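Long-range contact in ferredoxin NADP reductase (Plasmodium falciparum, PDB 3JQQ), which uses FAD to pass electrons between reduced ferredoxin and NADP(+) in the apicoplast, and may thereby serve isoprenoid precursor biosynthesis: residues N172-Y185 against Y277-I289. The protein carries 1 engineered substitution. Residues are numbered along the deposited sequence; the frame is centred on the assembly and turned at random.
Sequences NFIFIATGTGISPY and YKCELYICGKKSI. Engineered in segment 277-289: Lys286 (natural residue His). With A2P (adenosine-2'-5'-diphosphate), chain J; A2P (adenosine-2'-5'-diphosphate), chain H.
Strands 173-178 and 280-285 run parallel, axes 4.7 Å apart and only 8° from alignment, as adjacent inner strands of the five-stranded sheet in the Rossmann-like α/β NADP-binding domain of ferredoxin-NADP reductases, pairing from Phe173-Glu280 to Ala177-Cys284. At the N-terminal end of the pairing, Asn172 ND2 hydrogen-bonds to Tyr277 O at 2.7 Å, in the carbonyl plane and on a lone pair, while Asn172 OD1 turns to the backbone of Tyr210. Phe173, Phe175 and Tyr282 gather on one face of the sheet: Phe175 directs its edge at the face of Tyr282, an offset edge-to-face pair with planes at 75°, and Phe173 lies alongside Tyr282. Tyr185, from the helix that follows the first strand, packs CE2 on Tyr282 CB and gives its hydroxyl proton to Ile176 O at 2.8 Å, from above the carbonyl plane. That oxygen also accepts Cys284 N, so two donors grip it. On the face with Ile174, Ile176, Leu281 and Ile283, helices 259-265 and 267-276 cover the strands; Leu281 CD1 presses on Ile174 CG2 at a tight 3.4 Å. At the C-terminal strand ends lies the nucleotide pocket. Thr178 has OG1 between its backbone N and carbonyl carbon (chi1 62°), where it accepts Lys286 N and leaves CG2 against Ile289 CD1. The engineered Lys286 (naturally His) lays CG beside the adenine of the chain J adenosine-2'-5'-diphosphate and bends toward its 5'-phosphate, NZ hydrogen-bonding to O5P at 2.9 Å.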
loop_
_atom_site.group_PDB
_atom_site.type_symbol
_atom_site.label_atom_id
_atom_site.label_comp_id
_atom_site.label_asym_id
_atom_site.label_seq_id
_atom_site.Cartn_x
_atom_site.Cartn_y
_atom_site.Cartn_z
ATOM N N ASN B 172 3.865 -21.988 -21.199
ATOM C CA ASN B 172 2.603 -21.696 -20.543
ATOM C C ASN B 172 2.798 -20.758 -19.360
ATOM O O ASN B 172 3.887 -20.694 -18.794
ATOM C CB ASN B 172 1.927 -22.988 -20.094
ATOM C CG ASN B 172 1.857 -24.022 -21.201
ATOM O OD1 ASN B 172 1.318 -23.764 -22.271
ATOM N ND2 ASN B 172 2.409 -25.203 -20.945
ATOM N N PHE B 173 1.751 -20.037 -18.982
ATOM C CA PHE B 173 1.844 -19.063 -17.893
ATOM C C PHE B 173 0.657 -19.107 -16.938
ATOM O O PHE B 173 -0.454 -19.480 -17.317
ATOM C CB PHE B 173 1.945 -17.640 -18.450
ATOM C CG PHE B 173 3.141 -17.402 -19.332
ATOM C CD1 PHE B 173 3.015 -17.412 -20.711
ATOM C CD2 PHE B 173 4.384 -17.141 -18.781
ATOM C CE1 PHE B 173 4.107 -17.180 -21.525
ATOM C CE2 PHE B 173 5.479 -16.904 -19.593
ATOM C CZ PHE B 173 5.344 -16.929 -20.964
ATOM N N ILE B 174 0.917 -18.716 -15.695
ATOM C CA ILE B 174 -0.129 -18.341 -14.756
ATOM C C ILE B 174 0.167 -16.918 -14.294
ATOM O O ILE B 174 1.184 -16.669 -13.649
ATOM C CB ILE B 174 -0.167 -19.264 -13.530
ATOM C CG1 ILE B 174 -0.574 -20.683 -13.938
ATOM C CG2 ILE B 174 -1.117 -18.719 -12.471
ATOM C CD1 ILE B 174 -0.407 -21.707 -12.831
ATOM N N PHE B 175 -0.706 -15.979 -14.648
ATOM C CA PHE B 175 -0.556 -14.598 -14.203
ATOM C C PHE B 175 -1.542 -14.309 -13.078
ATOM O O PHE B 175 -2.736 -14.570 -13.209
ATOM C CB PHE B 175 -0.797 -13.609 -15.348
ATOM C CG PHE B 175 0.115 -13.796 -16.532
ATOM C CD1 PHE B 175 -0.371 -13.636 -17.821
ATOM C CD2 PHE B 175 1.449 -14.123 -16.362
ATOM C CE1 PHE B 175 0.456 -13.799 -18.917
ATOM C CE2 PHE B 175 2.281 -14.289 -17.456
ATOM C CZ PHE B 175 1.784 -14.126 -18.735
ATOM N N ILE B 176 -1.041 -13.765 -11.973
ATOM C CA ILE B 176 -1.898 -13.402 -10.849
ATOM C C ILE B 176 -1.794 -11.900 -10.583
ATOM O O ILE B 176 -0.698 -11.366 -10.440
ATOM C CB ILE B 176 -1.536 -14.212 -9.586
ATOM C CG1 ILE B 176 -1.788 -15.704 -9.832
ATOM C CG2 ILE B 176 -2.333 -13.726 -8.389
ATOM C CD1 ILE B 176 -1.200 -16.612 -8.772
ATOM N N ALA B 177 -2.936 -11.219 -10.535
ATOM C CA ALA B 177 -2.935 -9.762 -10.433
ATOM C C ALA B 177 -4.023 -9.186 -9.528
ATOM O O ALA B 177 -5.058 -9.813 -9.294
ATOM C CB ALA B 177 -3.030 -9.137 -11.826
ATOM N N THR B 178 -3.762 -7.985 -9.020
ATOM C CA THR B 178 -4.777 -7.167 -8.371
ATOM C C THR B 178 -4.644 -5.733 -8.871
ATOM O O THR B 178 -3.536 -5.230 -9.044
ATOM C CB THR B 178 -4.646 -7.173 -6.829
ATOM O OG1 THR B 178 -3.377 -6.623 -6.448
ATOM C CG2 THR B 178 -4.770 -8.590 -6.284
ATOM N N GLY B 179 -5.776 -5.078 -9.110
ATOM C CA GLY B 179 -5.770 -3.677 -9.525
ATOM C C GLY B 179 -4.851 -3.391 -10.699
ATOM O O GLY B 179 -4.951 -4.030 -11.743
ATOM N N THR B 180 -3.958 -2.420 -10.530
ATOM C CA THR B 180 -3.046 -2.028 -11.602
ATOM C C THR B 180 -1.973 -3.081 -11.846
ATOM O O THR B 180 -1.140 -2.941 -12.741
ATOM C CB THR B 180 -2.375 -0.673 -11.317
ATOM O OG1 THR B 180 -1.679 -0.731 -10.065
ATOM C CG2 THR B 180 -3.415 0.439 -11.266
ATOM N N GLY B 181 -2.004 -4.142 -11.047
ATOM C CA GLY B 181 -1.086 -5.258 -11.216
ATOM C C GLY B 181 -1.310 -6.056 -12.490
ATOM O O GLY B 181 -0.547 -6.973 -12.791
ATOM N N ILE B 182 -2.349 -5.727 -13.249
ATOM C CA ILE B 182 -2.573 -6.437 -14.505
ATOM C C ILE B 182 -1.667 -5.865 -15.602
ATOM O O ILE B 182 -1.410 -6.515 -16.613
ATOM C CB ILE B 182 -4.061 -6.399 -14.938
ATOM C CG1 ILE B 182 -4.316 -7.370 -16.096
ATOM C CG2 ILE B 182 -4.479 -4.984 -15.309
ATOM C CD1 ILE B 182 -4.486 -8.813 -15.672
ATOM N N SER B 183 -1.163 -4.656 -15.370
ATOM C CA SER B 183 -0.391 -3.918 -16.373
ATOM C C SER B 183 0.694 -4.714 -17.108
ATOM O O SER B 183 0.672 -4.788 -18.335
ATOM C CB SER B 183 0.191 -2.635 -15.772
ATOM O OG SER B 183 -0.783 -1.605 -15.761
ATOM N N PRO B 184 1.652 -5.299 -16.372
ATOM C CA PRO B 184 2.703 -6.034 -17.076
ATOM C C PRO B 184 2.166 -7.264 -17.805
ATOM O O PRO B 184 2.793 -7.740 -18.753
ATOM C CB PRO B 184 3.655 -6.456 -15.951
ATOM C CG PRO B 184 2.814 -6.461 -14.723
ATOM C CD PRO B 184 1.827 -5.343 -14.911
ATOM N N TYR B 185 1.019 -7.774 -17.368
ATOM C CA TYR B 185 0.411 -8.919 -18.032
ATOM C C TYR B 185 -0.208 -8.502 -19.361
ATOM O O TYR B 185 -0.222 -9.275 -20.321
ATOM C CB TYR B 185 -0.630 -9.589 -17.131
ATOM C CG TYR B 185 -0.072 -10.070 -15.810
ATOM C CD1 TYR B 185 -0.785 -9.901 -14.631
ATOM C CD2 TYR B 185 1.173 -10.683 -15.741
ATOM C CE1 TYR B 185 -0.280 -10.340 -13.420
ATOM C CE2 TYR B 185 1.691 -11.123 -14.533
ATOM C CZ TYR B 185 0.959 -10.950 -13.376
ATOM O OH TYR B 185 1.469 -11.387 -12.171
ATOM N N TYR B 277 2.023 -28.580 -16.689
ATOM C CA TYR B 277 2.200 -27.746 -17.877
ATOM C C TYR B 277 3.429 -26.843 -17.786
ATOM O O TYR B 277 3.619 -25.956 -18.617
ATOM C CB TYR B 277 0.943 -26.914 -18.149
ATOM C CG TYR B 277 -0.235 -27.731 -18.638
ATOM C CD1 TYR B 277 -1.150 -28.281 -17.742
ATOM C CD2 TYR B 277 -0.432 -27.959 -19.993
ATOM C CE1 TYR B 277 -2.226 -29.029 -18.184
ATOM C CE2 TYR B 277 -1.509 -28.711 -20.445
ATOM C CZ TYR B 277 -2.401 -29.241 -19.536
ATOM O OH TYR B 277 -3.465 -29.988 -19.976
ATOM N N LYS B 278 4.260 -27.076 -16.773
ATOM C CA LYS B 278 5.512 -26.336 -16.610
ATOM C C LYS B 278 5.311 -24.822 -16.687
ATOM O O LYS B 278 6.131 -24.104 -17.263
ATOM C CB LYS B 278 6.539 -26.794 -17.649
ATOM C CG LYS B 278 6.999 -28.231 -17.457
ATOM C CD LYS B 278 7.744 -28.751 -18.676
ATOM C CE LYS B 278 8.035 -30.239 -18.540
ATOM N NZ LYS B 278 8.742 -30.784 -19.732
ATOM N N CYS B 279 4.221 -24.349 -16.092
ATOM C CA CYS B 279 3.848 -22.935 -16.138
ATOM C C CYS B 279 4.836 -22.019 -15.427
ATOM O O CYS B 279 5.316 -22.331 -14.337
ATOM C CB CYS B 279 2.460 -22.725 -15.528
ATOM S SG CYS B 279 1.079 -23.171 -16.596
ATOM N N GLU B 280 5.130 -20.884 -16.054
ATOM C CA GLU B 280 5.794 -19.786 -15.367
ATOM C C GLU B 280 4.740 -19.056 -14.545
ATOM O O GLU B 280 3.703 -18.654 -15.071
ATOM C CB GLU B 280 6.444 -18.827 -16.364
ATOM C CG GLU B 280 7.716 -19.362 -17.013
ATOM C CD GLU B 280 8.886 -19.415 -16.046
ATOM O OE1 GLU B 280 8.997 -18.505 -15.188
ATOM O OE2 GLU B 280 9.693 -20.361 -16.144
ATOM N N LEU B 281 5.003 -18.898 -13.253
ATOM C CA LEU B 281 4.040 -18.293 -12.345
ATOM C C LEU B 281 4.422 -16.854 -12.019
ATOM O O LEU B 281 5.547 -16.579 -11.605
ATOM C CB LEU B 281 3.935 -19.119 -11.060
ATOM C CG LEU B 281 2.999 -18.618 -9.961
ATOM C CD1 LEU B 281 1.574 -18.500 -10.477
ATOM C CD2 LEU B 281 3.058 -19.544 -8.754
ATOM N N TYR B 282 3.480 -15.938 -12.214
ATOM C CA TYR B 282 3.718 -14.525 -11.943
ATOM C C TYR B 282 2.721 -13.991 -10.929
ATOM O O TYR B 282 1.537 -14.321 -10.973
ATOM C CB TYR B 282 3.617 -13.709 -13.231
ATOM C CG TYR B 282 4.782 -13.898 -14.170
ATOM C CD1 TYR B 282 4.908 -15.054 -14.925
ATOM C CD2 TYR B 282 5.753 -12.915 -14.308
ATOM C CE1 TYR B 282 5.970 -15.231 -15.784
ATOM C CE2 TYR B 282 6.820 -13.083 -15.165
ATOM C CZ TYR B 282 6.924 -14.242 -15.901
ATOM O OH TYR B 282 7.982 -14.417 -16.760
ATOM N N ILE B 283 3.204 -13.154 -10.020
ATOM C CA ILE B 283 2.344 -12.519 -9.033
ATOM C C ILE B 283 2.653 -11.029 -8.956
ATOM O O ILE B 283 3.762 -10.636 -8.592
ATOM C CB ILE B 283 2.517 -13.158 -7.646
ATOM C CG1 ILE B 283 2.062 -14.620 -7.678
ATOM C CG2 ILE B 283 1.744 -12.369 -6.599
ATOM C CD1 ILE B 283 2.511 -15.432 -6.475
ATOM N N CYS B 284 1.677 -10.208 -9.312
ATOM C CA CYS B 284 1.851 -8.760 -9.294
ATOM C C CYS B 284 0.684 -8.061 -8.611
ATOM O O CYS B 284 -0.468 -8.191 -9.034
ATOM C CB CYS B 284 2.023 -8.214 -10.712
ATOM S SG CYS B 284 2.443 -6.458 -10.765
ATOM N N GLY B 285 0.973 -7.327 -7.544
ATOM C CA GLY B 285 -0.085 -6.712 -6.768
ATOM C C GLY B 285 0.253 -6.675 -5.292
ATOM O O GLY B 285 1.414 -6.518 -4.911
ATOM N N LYS B 286 -0.753 -6.964 -4.509
ATOM C CA LYS B 286 -0.667 -6.908 -3.063
ATOM C C LYS B 286 0.302 -7.951 -2.486
ATOM O O LYS B 286 0.307 -9.072 -2.906
ATOM C CB LYS B 286 -2.066 -7.075 -2.423
ATOM C CG LYS B 286 -3.175 -6.117 -2.769
ATOM C CD LYS B 286 -2.871 -4.676 -2.452
ATOM C CE LYS B 286 -4.107 -3.842 -2.517
ATOM N NZ LYS B 286 -3.830 -2.454 -2.558
ATOM N N LYS B 287 1.093 -7.549 -1.497
ATOM C CA LYS B 287 2.085 -8.437 -0.895
ATOM C C LYS B 287 1.507 -9.746 -0.345
ATOM O O LYS B 287 2.157 -10.790 -0.407
ATOM C CB LYS B 287 2.855 -7.706 0.208
ATOM C CG LYS B 287 1.980 -7.198 1.342
ATOM C CD LYS B 287 2.808 -6.495 2.406
ATOM C CE LYS B 287 3.555 -5.305 1.827
ATOM N NZ LYS B 287 4.373 -4.608 2.858
ATOM N N SER B 288 0.294 -9.687 0.196
ATOM C CA SER B 288 -0.314 -10.844 0.844
ATOM C C SER B 288 -0.522 -12.027 -0.102
ATOM O O SER B 288 -0.293 -13.172 0.287
ATOM C CB SER B 288 -1.644 -10.454 1.493
ATOM O OG SER B 288 -1.458 -9.447 2.472
ATOM N N ILE B 289 -0.948 -11.771 -1.336
ATOM C CA ILE B 289 -1.138 -12.871 -2.276
ATOM C C ILE B 289 -0.068 -13.952 -2.115
ATOM O O ILE B 289 -0.369 -15.146 -2.099
ATOM C CB ILE B 289 -1.104 -12.363 -3.731
ATOM C CG1 ILE B 289 -2.252 -11.389 -3.978
ATOM C CG2 ILE B 289 -1.153 -13.527 -4.707
ATOM C CD1 ILE B 289 -2.078 -10.549 -5.223
HETATM P P1 A2P J . -10.808 -4.342 -1.455
HETATM O O1P A2P J . -11.127 -5.174 -0.238
HETATM O O2P A2P J . -9.735 -3.305 -1.226
HETATM O O3P A2P J . -12.025 -3.835 -2.192
HETATM P P2 A2P J . -6.563 -1.670 -5.222
HETATM O O4P A2P J . -5.454 -1.923 -6.215
HETATM O O5P A2P J . -6.096 -1.172 -3.872
HETATM O O6P A2P J . -7.744 -0.925 -5.797
HETATM O "O5'" A2P J . -7.145 -3.138 -4.910
HETATM C "C5'" A2P J . -7.259 -4.099 -5.957
HETATM C "C4'" A2P J . -8.064 -5.292 -5.460
HETATM O "O4'" A2P J . -7.282 -6.053 -4.531
HETATM C "C3'" A2P J . -9.318 -4.850 -4.719
HETATM O "O3'" A2P J . -10.396 -5.708 -5.105
HETATM C "C2'" A2P J . -9.000 -5.079 -3.257
HETATM O "O2'" A2P J . -10.157 -5.393 -2.488
HETATM C "C1'" A2P J . -8.102 -6.297 -3.384
HETATM N N9 A2P J . -7.367 -6.588 -2.128
HETATM C C8 A2P J . -7.340 -5.825 -1.017
HETATM N N7 A2P J . -6.589 -6.406 -0.046
HETATM C C5 A2P J . -6.130 -7.575 -0.538
HETATM C C6 A2P J . -5.283 -8.688 -0.048
HETATM N N6 A2P J . -4.756 -8.671 1.198
HETATM N N1 A2P J . -5.049 -9.724 -0.886
HETATM C C2 A2P J . -5.560 -9.759 -2.129
HETATM N N3 A2P J . -6.335 -8.786 -2.637
HETATM C C4 A2P J . -6.651 -7.691 -1.905
HETATM P P1 A2P H . -1.634 -10.420 5.454
HETATM O O1P A2P H . -2.636 -11.087 4.547
HETATM O O2P A2P H . -0.765 -9.397 4.763
HETATM O O3P A2P H . -0.873 -11.370 6.346
HETATM P P2 A2P H . 1.162 -4.973 6.766
HETATM O O4P A2P H . 1.312 -5.156 5.277
HETATM O O5P A2P H . 2.225 -5.666 7.584
HETATM O O6P A2P H . 0.889 -3.553 7.200
HETATM O "O5'" A2P H . -0.194 -5.766 7.127
HETATM C "C5'" A2P H . -0.696 -5.739 8.462
HETATM C "C4'" A2P H . -1.913 -6.646 8.586
HETATM O "O4'" A2P H . -2.954 -6.205 7.701
HETATM C "C3'" A2P H . -1.575 -8.079 8.187
HETATM O "O3'" A2P H . -2.238 -8.981 9.076
HETATM C "C2'" A2P H . -2.176 -8.218 6.806
HETATM O "O2'" A2P H . -2.531 -9.560 6.480
HETATM C "C1'" A2P H . -3.413 -7.362 6.994
HETATM N N9 A2P H . -4.115 -7.122 5.710
HETATM C C8 A2P H . -3.666 -7.440 4.476
HETATM N N7 A2P H . -4.578 -7.108 3.528
HETATM C C5 A2P H . -5.636 -6.578 4.168
HETATM C C6 A2P H . -6.951 -6.017 3.776
HETATM N N6 A2P H . -7.322 -5.958 2.476
HETATM N N1 A2P H . -7.768 -5.569 4.759
HETATM C C2 A2P H . -7.413 -5.622 6.058
HETATM N N3 A2P H . -6.244 -6.113 6.479
HETATM C C4 A2P H . -5.332 -6.595 5.601
#